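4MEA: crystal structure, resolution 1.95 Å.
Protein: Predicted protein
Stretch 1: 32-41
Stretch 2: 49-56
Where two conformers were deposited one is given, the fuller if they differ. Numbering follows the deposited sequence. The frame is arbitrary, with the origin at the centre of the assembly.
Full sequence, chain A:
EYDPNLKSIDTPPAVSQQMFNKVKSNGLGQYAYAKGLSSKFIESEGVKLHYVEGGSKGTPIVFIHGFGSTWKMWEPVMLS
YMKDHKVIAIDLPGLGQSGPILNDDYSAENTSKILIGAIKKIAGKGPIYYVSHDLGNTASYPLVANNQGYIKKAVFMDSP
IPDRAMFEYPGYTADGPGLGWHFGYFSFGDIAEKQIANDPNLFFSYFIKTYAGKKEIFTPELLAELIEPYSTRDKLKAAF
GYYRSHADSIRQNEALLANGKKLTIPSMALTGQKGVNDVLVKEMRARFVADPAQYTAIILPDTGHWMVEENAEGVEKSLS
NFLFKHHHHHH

Stretch 1 (32-41) AYAKGLSSKF
Stretch 2 (49-56) LHYVEGGS

The strand that runs through Ser 38 to Phe 41 lies antiparallel to strand 49-54, their N-to-C directions 154° apart and their axes approaching to 4.6 Å. A type II turn from Ala 34 to Leu 37, closed by Leu 37 N to Ala 34 O at 3.0 Å, leads in; Gly 36 takes its glycine-favouring angles (108/-21). Both backbones are extended (Lys 40 at -142/169, Tyr 51 at -147/167), and the pairs are Ser 38 with Glu 53, Ser 39 with Val 52, Lys 40 with Tyr 51 and Phe 41 with His 50. The hydrogen-bonded pairs have CA atoms 5.5 Å apart. Ser 38 N reaches Glu 53 O at 2.9 Å and Glu 53 N returns to Ser 38 O at 3.0 Å; Lys 40 N to Tyr 51 O and Tyr 51 N to Lys 40 O are both 2.9 Å.

Side chains alternate between faces. One carries Ser 38, Lys 40, Tyr 51 and Glu 53. Lys 40 (m, then t throughout) runs extended, laying CB over the Tyr 51 ring (chi1 p), 4.0 Å from its centroid, and ending in a salt bridge, NZ to Glu 53 OE1 at 2.7 Å. Glu 53 (p, t) is buried, so the bridge offsets its charge.

The other face carries Leu 37, Ser 39, Phe 41, His 50 and Val 52. Ser 39 (t) hydrogen-bonds through OG to His 50 NE2 (chi1 t) at 2.7 Å, meeting the ring's edge. Phe 41 (m) covers buried His 50, its CE1 3.6 Å from His 50 CB. Val 52 (t) packs CG1 against Leu 37 CB at 3.8 Å and CG2 against Tyr 33 CD1 at 3.6 Å. Gly 54 leaves room for Leu 37 (m, t): a CB there would clash with CD2 of Leu 37. The contact buries 619 Å².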

ATOM      1  N   ALA A  32      20.462   9.654 -22.800  1.00 16.25           N
ATOM      2  CA  ALA A  32      20.381  10.565 -23.938  1.00 15.63           C
ATOM      3  C   ALA A  32      20.321  12.015 -23.480  1.00 16.41           C
ATOM      4  O   ALA A  32      19.416  12.404 -22.746  1.00 13.82           O
ATOM      5  CB  ALA A  32      19.174  10.236 -24.814  1.00 13.29           C
ATOM      6  N   TYR A  33      21.295  12.812 -23.902  1.00 14.18           N
ATOM      7  CA  TYR A  33      21.387  14.230 -23.547  0.54 15.73           C
ATOM      8  C   TYR A  33      21.390  15.077 -24.828  1.00 19.15           C
ATOM      9  O   TYR A  33      22.192  14.806 -25.715  1.00 14.20           O
ATOM     10  CB  TYR A  33      22.687  14.472 -22.762  0.54 15.93           C
ATOM     11  CG  TYR A  33      23.086  13.312 -21.863  0.54 13.29           C
ATOM     12  CD1 TYR A  33      22.449  13.103 -20.644  0.54 17.41           C
ATOM     13  CD2 TYR A  33      24.091  12.423 -22.236  0.54 11.87           C
ATOM     14  CE1 TYR A  33      22.794  12.039 -19.819  0.54  9.82           C
ATOM     15  CE2 TYR A  33      24.447  11.354 -21.411  0.54 14.63           C
ATOM     16  CZ  TYR A  33      23.790  11.173 -20.204  0.54 13.23           C
ATOM     17  OH  TYR A  33      24.115  10.123 -19.377  0.54 12.40           O
ATOM     18  N   ALA A  34      20.540  16.097 -24.915  1.00 15.68           N
ATOM     19  CA  ALA A  34      20.472  16.915 -26.125  1.00 18.78           C
ATOM     20  C   ALA A  34      21.700  17.811 -26.302  1.00 18.99           C
ATOM     21  O   ALA A  34      22.418  18.098 -25.339  1.00 11.91           O
ATOM     22  CB  ALA A  34      19.193  17.742 -26.139  1.00 21.19           C
ATOM     23  N   LYS A  35      21.945  18.239 -27.539  1.00 20.60           N
ATOM     24  CA  LYS A  35      23.070  19.129 -27.822  1.00 22.24           C
ATOM     25  C   LYS A  35      22.979  20.357 -26.920  1.00 18.70           C
ATOM     26  O   LYS A  35      21.908  20.959 -26.780  1.00 17.91           O
ATOM     27  CB  LYS A  35      23.070  19.569 -29.290  1.00 29.76           C
ATOM     28  CG  LYS A  35      24.265  20.440 -29.660  1.00 38.29           C
ATOM     29  CD  LYS A  35      24.038  21.194 -30.960  1.00 51.87           C
ATOM     30  CE  LYS A  35      22.996  22.290 -30.787  1.00 59.06           C
ATOM     31  NZ  LYS A  35      22.835  23.100 -32.028  1.00 64.32           N
ATOM     32  N   GLY A  36      24.100  20.715 -26.304  1.00 15.03           N
ATOM     33  CA  GLY A  36      24.129  21.809 -25.349  1.00 19.50           C
ATOM     34  C   GLY A  36      24.308  21.299 -23.930  1.00 17.68           C
ATOM     35  O   GLY A  36      24.750  22.027 -23.047  1.00 19.57           O
ATOM     36  N   LEU A  37      23.979  20.029 -23.719  1.00 20.36           N
ATOM     37  CA  LEU A  37      24.020  19.436 -22.388  1.00 19.67           C
ATOM     38  C   LEU A  37      25.204  18.486 -22.254  1.00 22.10           C
ATOM     39  O   LEU A  37      25.578  17.799 -23.206  1.00 19.40           O
ATOM     40  CB  LEU A  37      22.705  18.701 -22.091  1.00 12.86           C
ATOM     41  CG  LEU A  37      21.460  19.589 -22.165  1.00 15.92           C
ATOM     42  CD1 LEU A  37      20.164  18.814 -21.866  1.00 12.29           C
ATOM     43  CD2 LEU A  37      21.613  20.768 -21.220  1.00 13.72           C
ATOM     44  N   SER A  38      25.799  18.453 -21.071  1.00 13.70           N
ATOM     45  CA  SER A  38      26.898  17.537 -20.823  1.00 19.08           C
ATOM     46  C   SER A  38      26.597  16.671 -19.612  1.00 17.16           C
ATOM     47  O   SER A  38      26.109  17.165 -18.598  1.00 15.34           O
ATOM     48  CB  SER A  38      28.196  18.317 -20.597  1.00 27.34           C
ATOM     49  OG  SER A  38      28.384  19.263 -21.635  1.00 30.53           O
ATOM     50  N   SER A  39      26.897  15.380 -19.738  1.00 13.43           N
ATOM     51  CA  SER A  39      26.755  14.418 -18.654  1.00  9.12           C
ATOM     52  C   SER A  39      28.063  14.314 -17.877  1.00 14.07           C
ATOM     53  O   SER A  39      29.123  14.107 -18.461  1.00 13.89           O
ATOM     54  CB  SER A  39      26.369  13.051 -19.217  1.00 10.24           C
ATOM     55  OG  SER A  39      26.388  12.059 -18.210  1.00 11.20           O
ATOM     56  N   LYS A  40      27.988  14.467 -16.561  1.00  9.35           N
ATOM     57  CA  LYS A  40      29.182  14.455 -15.725  1.00 14.62           C
ATOM     58  C   LYS A  40      28.908  13.752 -14.412  1.00 17.92           C
ATOM     59  O   LYS A  40      27.760  13.486 -14.076  1.00 13.38           O
ATOM     60  CB  LYS A  40      29.633  15.885 -15.426  1.00 19.37           C
ATOM     61  CG  LYS A  40      29.990  16.698 -16.647  1.00 23.73           C
ATOM     62  CD  LYS A  40      30.519  18.049 -16.238  1.00 30.90           C
ATOM     63  CE  LYS A  40      30.751  18.933 -17.444  1.00 43.09           C
ATOM     64  NZ  LYS A  40      31.425  20.207 -17.058  1.00 51.26           N
ATOM     65  N   PHE A  41      29.971  13.471 -13.664  1.00 11.10           N
ATOM     66  CA  PHE A  41      29.846  12.856 -12.355  1.00 14.95           C
ATOM     67  C   PHE A  41      30.636  13.657 -11.326  1.00 22.52           C
ATOM     68  O   PHE A  41      31.631  14.303 -11.657  1.00 21.66           O
ATOM     69  CB  PHE A  41      30.348  11.412 -12.387  1.00 12.71           C
ATOM     70  CG  PHE A  41      29.539  10.504 -13.273  1.00 14.01           C
ATOM     71  CD1 PHE A  41      28.579   9.664 -12.733  1.00 14.18           C
ATOM     72  CD2 PHE A  41      29.742  10.489 -14.645  1.00 15.54           C
ATOM     73  CE1 PHE A  41      27.833   8.816 -13.545  1.00 16.44           C
ATOM     74  CE2 PHE A  41      28.999   9.652 -15.461  1.00 19.87           C
ATOM     75  CZ  PHE A  41      28.044   8.809 -14.907  1.00 17.33           C
ATOM     76  N   LEU A  49      27.702  11.220  -7.608  1.00 11.79           N
ATOM     77  CA  LEU A  49      26.461  11.696  -8.216  1.00  8.19           C
ATOM     78  C   LEU A  49      26.625  11.921  -9.716  1.00 18.92           C
ATOM     79  O   LEU A  49      27.655  12.430 -10.179  1.00 14.72           O
ATOM     80  CB  LEU A  49      26.002  13.001  -7.557  1.00 11.04           C
ATOM     81  CG  LEU A  49      25.747  13.026  -6.049  1.00 16.33           C
ATOM     82  CD1 LEU A  49      25.518  14.457  -5.610  1.00 16.41           C
ATOM     83  CD2 LEU A  49      24.563  12.151  -5.656  1.00 16.18           C
ATOM     84  N   HIS A  50      25.610  11.523 -10.474  1.00 13.52           N
ATOM     85  CA  HIS A  50      25.539  11.872 -11.888  1.00 13.21           C
ATOM     86  C   HIS A  50      24.706  13.142 -12.044  1.00 14.99           C
ATOM     87  O   HIS A  50      23.699  13.331 -11.358  1.00 11.22           O
ATOM     88  CB  HIS A  50      24.930  10.726 -12.704  1.00 15.86           C
ATOM     89  CG  HIS A  50      24.620  11.088 -14.126  1.00 15.35           C
ATOM     90  ND1 HIS A  50      23.332  11.161 -14.612  1.00 11.81           N
ATOM     91  CD2 HIS A  50      25.432  11.393 -15.168  1.00  9.91           C
ATOM     92  CE1 HIS A  50      23.363  11.493 -15.891  1.00 17.02           C
ATOM     93  NE2 HIS A  50      24.626  11.643 -16.252  1.00 17.12           N
ATOM     94  N   TYR A  51      25.130  14.023 -12.937  1.00 11.01           N
ATOM     95  CA  TYR A  51      24.312  15.178 -13.255  1.00 10.56           C
ATOM     96  C   TYR A  51      24.498  15.559 -14.709  1.00 13.69           C
ATOM     97  O   TYR A  51      25.424  15.088 -15.374  1.00 14.58           O
ATOM     98  CB  TYR A  51      24.639  16.356 -12.334  1.00 12.55           C
ATOM     99  CG  TYR A  51      26.036  16.942 -12.491  1.00 11.65           C
ATOM    100  CD1 TYR A  51      26.244  18.104 -13.234  1.00 15.35           C
ATOM    101  CD2 TYR A  51      27.136  16.351 -11.880  1.00 14.27           C
ATOM    102  CE1 TYR A  51      27.521  18.657 -13.375  1.00 13.81           C
ATOM    103  CE2 TYR A  51      28.421  16.890 -12.021  1.00 14.52           C
ATOM    104  CZ  TYR A  51      28.597  18.047 -12.762  1.00 19.67           C
ATOM    105  OH  TYR A  51      29.851  18.590 -12.905  1.00 18.13           O
ATOM    106  N   VAL A  52      23.606  16.413 -15.184  1.00 13.71           N
ATOM    107  CA  VAL A  52      23.645  16.938 -16.534  1.00 13.19           C
ATOM    108  C   VAL A  52      23.523  18.447 -16.415  1.00 15.48           C
ATOM    109  O   VAL A  52      22.708  18.949 -15.640  1.00 12.35           O
ATOM    110  CB  VAL A  52      22.472  16.370 -17.371  1.00 16.59           C
ATOM    111  CG1 VAL A  52      22.396  17.038 -18.736  1.00 10.62           C
ATOM    112  CG2 VAL A  52      22.614  14.858 -17.502  1.00  9.33           C
ATOM    113  N   GLU A  53      24.344  19.176 -17.164  1.00 11.38           N
ATOM    114  CA  GLU A  53      24.300  20.629 -17.101  1.00 16.40           C
ATOM    115  C   GLU A  53      24.374  21.260 -18.484  1.00 13.22           C
ATOM    116  O   GLU A  53      24.814  20.638 -19.450  1.00 17.00           O
ATOM    117  CB  GLU A  53      25.429  21.169 -16.215  1.00 25.16           C
ATOM    118  CG  GLU A  53      26.805  21.020 -16.828  1.00 31.52           C
ATOM    119  CD  GLU A  53      27.922  21.463 -15.897  1.00 35.67           C
ATOM    120  OE1 GLU A  53      29.084  21.102 -16.169  1.00 36.30           O
ATOM    121  OE2 GLU A  53      27.646  22.166 -14.900  1.00 32.13           O
ATOM    122  N   GLY A  54      23.927  22.505 -18.569  1.00 17.45           N
ATOM    123  CA  GLY A  54      23.948  23.232 -19.818  1.00 19.43           C
ATOM    124  C   GLY A  54      23.995  24.707 -19.500  1.00 20.10           C
ATOM    125  O   GLY A  54      23.779  25.103 -18.353  1.00 12.89           O
ATOM    126  N   GLY A  55      24.287  25.518 -20.510  1.00 22.39           N
ATOM    127  CA  GLY A  55      24.417  26.948 -20.319  1.00 29.35           C
ATOM    128  C   GLY A  55      25.683  27.347 -19.581  1.00 19.49           C
ATOM    129  O   GLY A  55      26.580  26.534 -19.361  1.00 22.72           O
ATOM    130  N   SER A  56      25.754  28.615 -19.196  1.00 21.54           N
ATOM    131  CA  SER A  56      26.918  29.134 -18.484  1.00 29.60           C
ATOM    132  C   SER A  56      26.547  30.361 -17.669  1.00 23.22           C
ATOM    133  O   SER A  56      26.609  30.346 -16.443  1.00 30.81           O
ATOM    134  CB  SER A  56      28.025  29.494 -19.471  1.00 34.59           C
ATOM    135  OG  SER A  56      27.535  30.408 -20.436  1.00 43.47           O
TER
HETATM  136  O   HOH W   1      25.090  24.731 -23.030  1.00 21.61           O
HETATM  137  O   HOH W   2      27.124  21.427 -21.782  1.00 22.90           O
HETATM  138  O   HOH W   3      32.100  17.214 -12.265  1.00 30.77           O